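Local coordinates for extracellular invertase (Aspergillus kawachii, PDB 5XH8), which probably hydrolyses sucrose and related beta-fructofuranosides and, with high transfructosylation activity, transfers fructosyl units to build fructooligosaccharides such as 1-kestose, at residues W225-W239 with V302-W314. Sequence-based numbering, arbitrary orientation.
Sequences WWHEPTNSTWGNGTW and VSFNPNMAGFLDW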
loop_
_atom_site.group_PDB
_atom_site.type_symbol
_atom_site.label_atom_id
_atom_site.label_comp_id
_atom_site.label_asym_id
_atom_site.label_seq_id
_atom_site.Cartn_x
_atom_site.Cartn_y
_atom_site.Cartn_z
ATOM N N TRP A 225 -7.883 -9.456 -19.217
ATOM C CA TRP A 225 -7.696 -10.150 -20.485
ATOM C C TRP A 225 -8.627 -11.371 -20.614
ATOM O O TRP A 225 -8.924 -11.783 -21.716
ATOM C CB TRP A 225 -6.210 -10.480 -20.731
ATOM C CG TRP A 225 -5.751 -11.793 -20.224
ATOM C CD1 TRP A 225 -5.969 -12.325 -18.977
ATOM C CD2 TRP A 225 -4.998 -12.758 -20.939
ATOM N NE1 TRP A 225 -5.412 -13.577 -18.882
ATOM C CE2 TRP A 225 -4.800 -13.870 -20.070
ATOM C CE3 TRP A 225 -4.481 -12.816 -22.240
ATOM C CZ2 TRP A 225 -4.098 -15.018 -20.467
ATOM C CZ3 TRP A 225 -3.765 -13.953 -22.624
ATOM C CH2 TRP A 225 -3.585 -15.040 -21.740
ATOM N N TRP A 226 -9.065 -11.945 -19.488
ATOM C CA TRP A 226 -10.085 -12.980 -19.479
ATOM C C TRP A 226 -10.999 -12.735 -18.292
ATOM O O TRP A 226 -10.526 -12.571 -17.149
ATOM C CB TRP A 226 -9.455 -14.388 -19.395
ATOM C CG TRP A 226 -10.465 -15.512 -19.379
ATOM C CD1 TRP A 226 -11.659 -15.563 -20.070
ATOM C CD2 TRP A 226 -10.362 -16.758 -18.681
ATOM N NE1 TRP A 226 -12.313 -16.736 -19.803
ATOM C CE2 TRP A 226 -11.545 -17.497 -18.964
ATOM C CE3 TRP A 226 -9.393 -17.324 -17.839
ATOM C CZ2 TRP A 226 -11.788 -18.766 -18.428
ATOM C CZ3 TRP A 226 -9.639 -18.585 -17.287
ATOM C CH2 TRP A 226 -10.832 -19.297 -17.598
ATOM N N HIS A 227 -12.299 -12.669 -18.558
ATOM C CA HIS A 227 -13.288 -12.543 -17.515
ATOM C C HIS A 227 -14.574 -13.220 -17.969
ATOM O O HIS A 227 -14.811 -13.354 -19.150
ATOM C CB HIS A 227 -13.514 -11.058 -17.170
ATOM C CG HIS A 227 -14.065 -10.259 -18.310
ATOM N ND1 HIS A 227 -15.419 -10.074 -18.501
ATOM C CD2 HIS A 227 -13.450 -9.642 -19.348
ATOM C CE1 HIS A 227 -15.612 -9.358 -19.593
ATOM N NE2 HIS A 227 -14.435 -9.092 -20.131
ATOM N N GLU A 228 -15.381 -13.677 -17.021
ATOM C CA GLU A 228 -16.627 -14.371 -17.315
ATOM C C GLU A 228 -17.675 -13.877 -16.346
ATOM O O GLU A 228 -17.333 -13.444 -15.236
ATOM C CB GLU A 228 -16.465 -15.880 -17.138
ATOM C CG GLU A 228 -15.441 -16.530 -18.041
ATOM C CD GLU A 228 -15.871 -16.613 -19.497
ATOM O OE1 GLU A 228 -17.041 -16.326 -19.808
ATOM O OE2 GLU A 228 -15.007 -16.958 -20.324
ATOM N N PRO A 229 -18.963 -13.929 -16.746
ATOM C CA PRO A 229 -20.041 -13.549 -15.835
ATOM C C PRO A 229 -20.115 -14.455 -14.615
ATOM O O PRO A 229 -19.827 -15.657 -14.716
ATOM C CB PRO A 229 -21.325 -13.743 -16.682
ATOM C CG PRO A 229 -20.865 -13.687 -18.085
ATOM C CD PRO A 229 -19.475 -14.271 -18.088
ATOM N N THR A 230 -20.518 -13.882 -13.486
ATOM C CA THR A 230 -20.637 -14.609 -12.224
ATOM C C THR A 230 -21.363 -15.947 -12.357
ATOM O O THR A 230 -22.515 -16.003 -12.776
ATOM C CB THR A 230 -21.384 -13.764 -11.177
ATOM O OG1 THR A 230 -20.755 -12.493 -11.062
ATOM C CG2 THR A 230 -21.381 -14.430 -9.840
ATOM N N ASN A 231 -20.666 -17.018 -11.989
ATOM C CA ASN A 231 -21.205 -18.375 -11.961
ATOM C C ASN A 231 -21.709 -18.893 -13.309
ATOM O O ASN A 231 -22.568 -19.758 -13.358
ATOM C CB ASN A 231 -22.277 -18.520 -10.875
ATOM C CG ASN A 231 -22.395 -19.942 -10.360
ATOM O OD1 ASN A 231 -21.457 -20.735 -10.429
ATOM N ND2 ASN A 231 -23.560 -20.279 -9.849
ATOM N N SER A 232 -21.119 -18.390 -14.387
ATOM C CA SER A 232 -21.346 -18.909 -15.705
ATOM C C SER A 232 -20.513 -20.178 -15.838
ATOM O O SER A 232 -19.751 -20.554 -14.918
ATOM C CB SER A 232 -20.971 -17.858 -16.764
ATOM O OG SER A 232 -19.637 -17.394 -16.612
ATOM N N THR A 233 -20.682 -20.855 -16.967
ATOM C CA THR A 233 -20.034 -22.144 -17.194
ATOM C C THR A 233 -19.655 -22.345 -18.668
ATOM O O THR A 233 -20.286 -21.770 -19.555
ATOM C CB THR A 233 -20.932 -23.288 -16.715
ATOM O OG1 THR A 233 -20.203 -24.511 -16.809
ATOM C CG2 THR A 233 -22.232 -23.381 -17.568
ATOM N N TRP A 234 -18.611 -23.144 -18.907
ATOM C CA TRP A 234 -18.251 -23.590 -20.256
ATOM C C TRP A 234 -19.297 -24.614 -20.719
ATOM O O TRP A 234 -19.596 -25.589 -19.990
ATOM C CB TRP A 234 -16.873 -24.232 -20.261
ATOM C CG TRP A 234 -16.391 -24.630 -21.602
ATOM C CD1 TRP A 234 -16.093 -25.894 -22.022
ATOM C CD2 TRP A 234 -16.173 -23.768 -22.718
ATOM N NE1 TRP A 234 -15.685 -25.874 -23.331
ATOM C CE2 TRP A 234 -15.719 -24.581 -23.788
ATOM C CE3 TRP A 234 -16.297 -22.384 -22.920
ATOM C CZ2 TRP A 234 -15.394 -24.054 -25.053
ATOM C CZ3 TRP A 234 -15.968 -21.854 -24.172
ATOM C CH2 TRP A 234 -15.521 -22.693 -25.224
ATOM N N GLY A 235 -19.852 -24.382 -21.916
ATOM C CA GLY A 235 -20.942 -25.225 -22.442
ATOM C C GLY A 235 -22.136 -25.186 -21.504
ATOM O O GLY A 235 -22.600 -24.118 -21.141
ATOM N N ASN A 236 -22.607 -26.347 -21.078
ATOM C CA ASN A 236 -23.730 -26.442 -20.132
ATOM C C ASN A 236 -23.331 -26.986 -18.753
ATOM O O ASN A 236 -24.195 -27.479 -18.017
ATOM C CB ASN A 236 -24.817 -27.339 -20.725
ATOM C CG ASN A 236 -24.343 -28.768 -20.947
ATOM O OD1 ASN A 236 -23.218 -29.145 -20.586
ATOM N ND2 ASN A 236 -25.196 -29.569 -21.553
ATOM N N GLY A 237 -22.043 -26.914 -18.404
ATOM C CA GLY A 237 -21.586 -27.343 -17.076
ATOM C C GLY A 237 -21.174 -28.795 -17.002
ATOM O O GLY A 237 -20.892 -29.291 -15.922
ATOM N N THR A 238 -21.115 -29.475 -18.148
ATOM C CA THR A 238 -20.844 -30.907 -18.170
ATOM C C THR A 238 -19.363 -31.189 -18.061
ATOM O O THR A 238 -18.964 -32.040 -17.288
ATOM C CB THR A 238 -21.373 -31.565 -19.475
ATOM O OG1 THR A 238 -22.755 -31.252 -19.637
ATOM C CG2 THR A 238 -21.215 -33.066 -19.445
ATOM N N TRP A 239 -18.557 -30.505 -18.866
ATOM C CA TRP A 239 -17.165 -30.911 -19.096
ATOM C C TRP A 239 -16.078 -30.134 -18.309
ATOM O O TRP A 239 -14.947 -30.600 -18.205
ATOM C CB TRP A 239 -16.865 -30.847 -20.604
ATOM C CG TRP A 239 -17.767 -31.776 -21.408
ATOM C CD1 TRP A 239 -18.885 -31.427 -22.127
ATOM C CD2 TRP A 239 -17.643 -33.209 -21.529
ATOM N NE1 TRP A 239 -19.451 -32.554 -22.699
ATOM C CE2 TRP A 239 -18.714 -33.655 -22.349
ATOM C CE3 TRP A 239 -16.736 -34.153 -21.025
ATOM C CZ2 TRP A 239 -18.899 -35.002 -22.672
ATOM C CZ3 TRP A 239 -16.919 -35.499 -21.355
ATOM C CH2 TRP A 239 -17.994 -35.907 -22.166
ATOM N N VAL A 302 -6.136 -6.584 -25.276
ATOM C CA VAL A 302 -5.944 -8.000 -25.527
ATOM C C VAL A 302 -6.989 -8.849 -24.776
ATOM O O VAL A 302 -7.477 -8.484 -23.703
ATOM C CB VAL A 302 -4.486 -8.413 -25.227
ATOM C CG1 VAL A 302 -4.240 -8.532 -23.723
ATOM C CG2 VAL A 302 -4.125 -9.695 -25.939
ATOM N N SER A 303 -7.340 -9.972 -25.382
ATOM C CA SER A 303 -8.406 -10.833 -24.914
ATOM C C SER A 303 -8.036 -12.307 -25.104
ATOM O O SER A 303 -7.516 -12.675 -26.159
ATOM C CB SER A 303 -9.653 -10.527 -25.725
ATOM O OG SER A 303 -10.772 -10.661 -24.910
ATOM N N PHE A 304 -8.318 -13.132 -24.090
ATOM C CA PHE A 304 -8.167 -14.582 -24.157
ATOM C C PHE A 304 -9.562 -15.150 -24.378
ATOM O O PHE A 304 -10.461 -14.880 -23.605
ATOM C CB PHE A 304 -7.570 -15.097 -22.842
ATOM C CG PHE A 304 -7.507 -16.596 -22.724
ATOM C CD1 PHE A 304 -6.506 -17.312 -23.350
ATOM C CD2 PHE A 304 -8.421 -17.275 -21.935
ATOM C CE1 PHE A 304 -6.436 -18.702 -23.225
ATOM C CE2 PHE A 304 -8.355 -18.656 -21.797
ATOM C CZ PHE A 304 -7.356 -19.377 -22.451
ATOM N N ASN A 305 -9.741 -15.918 -25.445
ATOM C CA ASN A 305 -11.079 -16.386 -25.870
ATOM C C ASN A 305 -11.072 -17.910 -25.815
ATOM O O ASN A 305 -10.462 -18.555 -26.676
ATOM C CB ASN A 305 -11.386 -15.870 -27.279
ATOM C CG ASN A 305 -11.201 -14.363 -27.388
ATOM O OD1 ASN A 305 -11.982 -13.609 -26.837
ATOM N ND2 ASN A 305 -10.122 -13.925 -28.035
ATOM N N PRO A 306 -11.685 -18.486 -24.773
ATOM C CA PRO A 306 -11.692 -19.942 -24.623
ATOM C C PRO A 306 -12.301 -20.708 -25.810
ATOM O O PRO A 306 -13.404 -20.370 -26.256
ATOM C CB PRO A 306 -12.569 -20.160 -23.387
ATOM C CG PRO A 306 -12.452 -18.906 -22.608
ATOM C CD PRO A 306 -12.340 -17.818 -23.635
ATOM N N ASN A 307 -11.619 -21.754 -26.274
ATOM C CA ASN A 307 -12.191 -22.648 -27.299
ATOM C C ASN A 307 -12.428 -24.087 -26.846
ATOM O O ASN A 307 -13.105 -24.836 -27.551
ATOM C CB ASN A 307 -11.365 -22.615 -28.586
ATOM C CG ASN A 307 -9.892 -22.784 -28.339
ATOM O OD1 ASN A 307 -9.468 -23.533 -27.445
ATOM N ND2 ASN A 307 -9.095 -22.066 -29.109
ATOM N N MET A 308 -11.861 -24.471 -25.699
ATOM C CA MET A 308 -12.170 -25.736 -25.040
ATOM C C MET A 308 -11.652 -25.691 -23.593
ATOM O O MET A 308 -10.806 -24.862 -23.251
ATOM C CB MET A 308 -11.571 -26.934 -25.797
ATOM C CG MET A 308 -10.079 -26.839 -26.093
ATOM S SD MET A 308 -9.385 -28.275 -26.936
ATOM C CE MET A 308 -7.648 -27.902 -27.053
ATOM N N ALA A 309 -12.168 -26.578 -22.753
ATOM C CA ALA A 309 -11.801 -26.588 -21.342
ATOM C C ALA A 309 -12.157 -27.922 -20.697
ATOM O O ALA A 309 -13.067 -28.654 -21.164
ATOM C CB ALA A 309 -12.492 -25.451 -20.616
ATOM N N GLY A 310 -11.433 -28.229 -19.623
ATOM C CA GLY A 310 -11.627 -29.470 -18.885
ATOM C C GLY A 310 -11.062 -29.346 -17.492
ATOM O O GLY A 310 -10.806 -28.227 -17.024
ATOM N N PHE A 311 -10.859 -30.493 -16.848
ATOM C CA PHE A 311 -10.268 -30.544 -15.512
ATOM C C PHE A 311 -8.821 -31.008 -15.622
ATOM O O PHE A 311 -8.527 -31.977 -16.329
ATOM C CB PHE A 311 -11.041 -31.492 -14.601
ATOM C CG PHE A 311 -12.307 -30.916 -14.051
ATOM C CD1 PHE A 311 -13.472 -30.910 -14.814
ATOM C CD2 PHE A 311 -12.358 -30.400 -12.751
ATOM C CE1 PHE A 311 -14.642 -30.392 -14.308
ATOM C CE2 PHE A 311 -13.543 -29.878 -12.236
ATOM C CZ PHE A 311 -14.690 -29.879 -13.014
ATOM N N LEU A 312 -7.903 -30.288 -14.973
ATOM C CA LEU A 312 -6.555 -30.784 -14.753
ATOM C C LEU A 312 -6.570 -31.959 -13.744
ATOM O O LEU A 312 -5.724 -32.885 -13.806
ATOM C CB LEU A 312 -5.661 -29.644 -14.281
ATOM C CG LEU A 312 -4.203 -29.969 -13.983
ATOM C CD1 LEU A 312 -3.493 -30.592 -15.178
ATOM C CD2 LEU A 312 -3.513 -28.706 -13.538
ATOM N N ASP A 313 -7.500 -31.902 -12.805
ATOM C CA ASP A 313 -7.760 -33.050 -11.922
ATOM C C ASP A 313 -9.192 -32.975 -11.428
ATOM O O ASP A 313 -9.620 -31.936 -10.909
ATOM C CB ASP A 313 -6.788 -33.148 -10.726
ATOM C CG ASP A 313 -6.814 -34.537 -10.090
ATOM O OD1 ASP A 313 -7.742 -34.803 -9.294
ATOM O OD2 ASP A 313 -5.953 -35.377 -10.422
ATOM N N TRP A 314 -9.919 -34.083 -11.601
ATOM C CA TRP A 314 -11.332 -34.181 -11.218
ATOM C C TRP A 314 -11.546 -34.376 -9.718
ATOM O O TRP A 314 -12.692 -34.334 -9.258
ATOM C CB TRP A 314 -12.047 -35.316 -12.010
ATOM C CG TRP A 314 -12.347 -34.997 -13.441
ATOM C CD1 TRP A 314 -11.528 -35.190 -14.520
ATOM C CD2 TRP A 314 -13.557 -34.442 -13.952
ATOM N NE1 TRP A 314 -12.149 -34.769 -15.664
ATOM C CE2 TRP A 314 -13.399 -34.315 -15.347
ATOM C CE3 TRP A 314 -14.765 -34.038 -13.365
ATOM C CZ2 TRP A 314 -14.400 -33.798 -16.166
ATOM C CZ3 TRP A 314 -15.761 -33.529 -14.174
ATOM C CH2 TRP A 314 -15.569 -33.405 -15.565
#
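Phe304 reaches between Trp225 and Trp226, and the three rings form an aromatic cluster at the end of strand 219-227. Its CB sits 3.8 Å from the centroid of the Trp225 six-membered ring, almost on the ring normal, a CH-pi contact. From there CG swings anti to the backbone N (chi1 173°), which carries the phenyl ring alongside Trp226: CD1 lies 4.0 Å from Trp225 CH2, CD2 lies 3.7 Å from Trp226 CG, and CE2 passes near Trp226 CD2. The Phe304 edge thus faces the Trp226 indole, edge-to-face with planes at 66°, whereas its ring meets that of Trp225 obliquely. Beyond the cluster, Ile266 and Thr268 of strand 265-274 also touch Phe304. Phe304 N donates a nearly straight 2.8 Å hydrogen bond to Trp225 O, tying the two backbones together where the chain turns a corner.

Trp226 NE1 gives its N-H to Glu228 OE2 (2.8 Å), which is met on its anti side. Pro306 CG packs against this pair, 3.5 Å from Trp226 NE1. Farther along, the Trp234 indole lies across the backbone of 306-309, with CH2 close to Pro306 O and Ala309 CB over the face of its five-membered ring. Its NE1 bonds to Ala395 O, and a glycerol, probably from the crystallisation liquor, lies beside the side chain. At the far end Trp239 O meets Gly310 CA in a CA-H...O contact (3.6 Å) and approaches the edge of Phe311.

Strands 219-227 and 302-311 belong to neighbouring antiparallel sheets, consistent with adjacent blades of the GH32 beta-propeller. The blades are joined here mainly by aromatic and aliphatic surfaces; the indole N-H groups of Trp226 and Trp234 are satisfied by directional bonds, which should help fix the tilt of their rings.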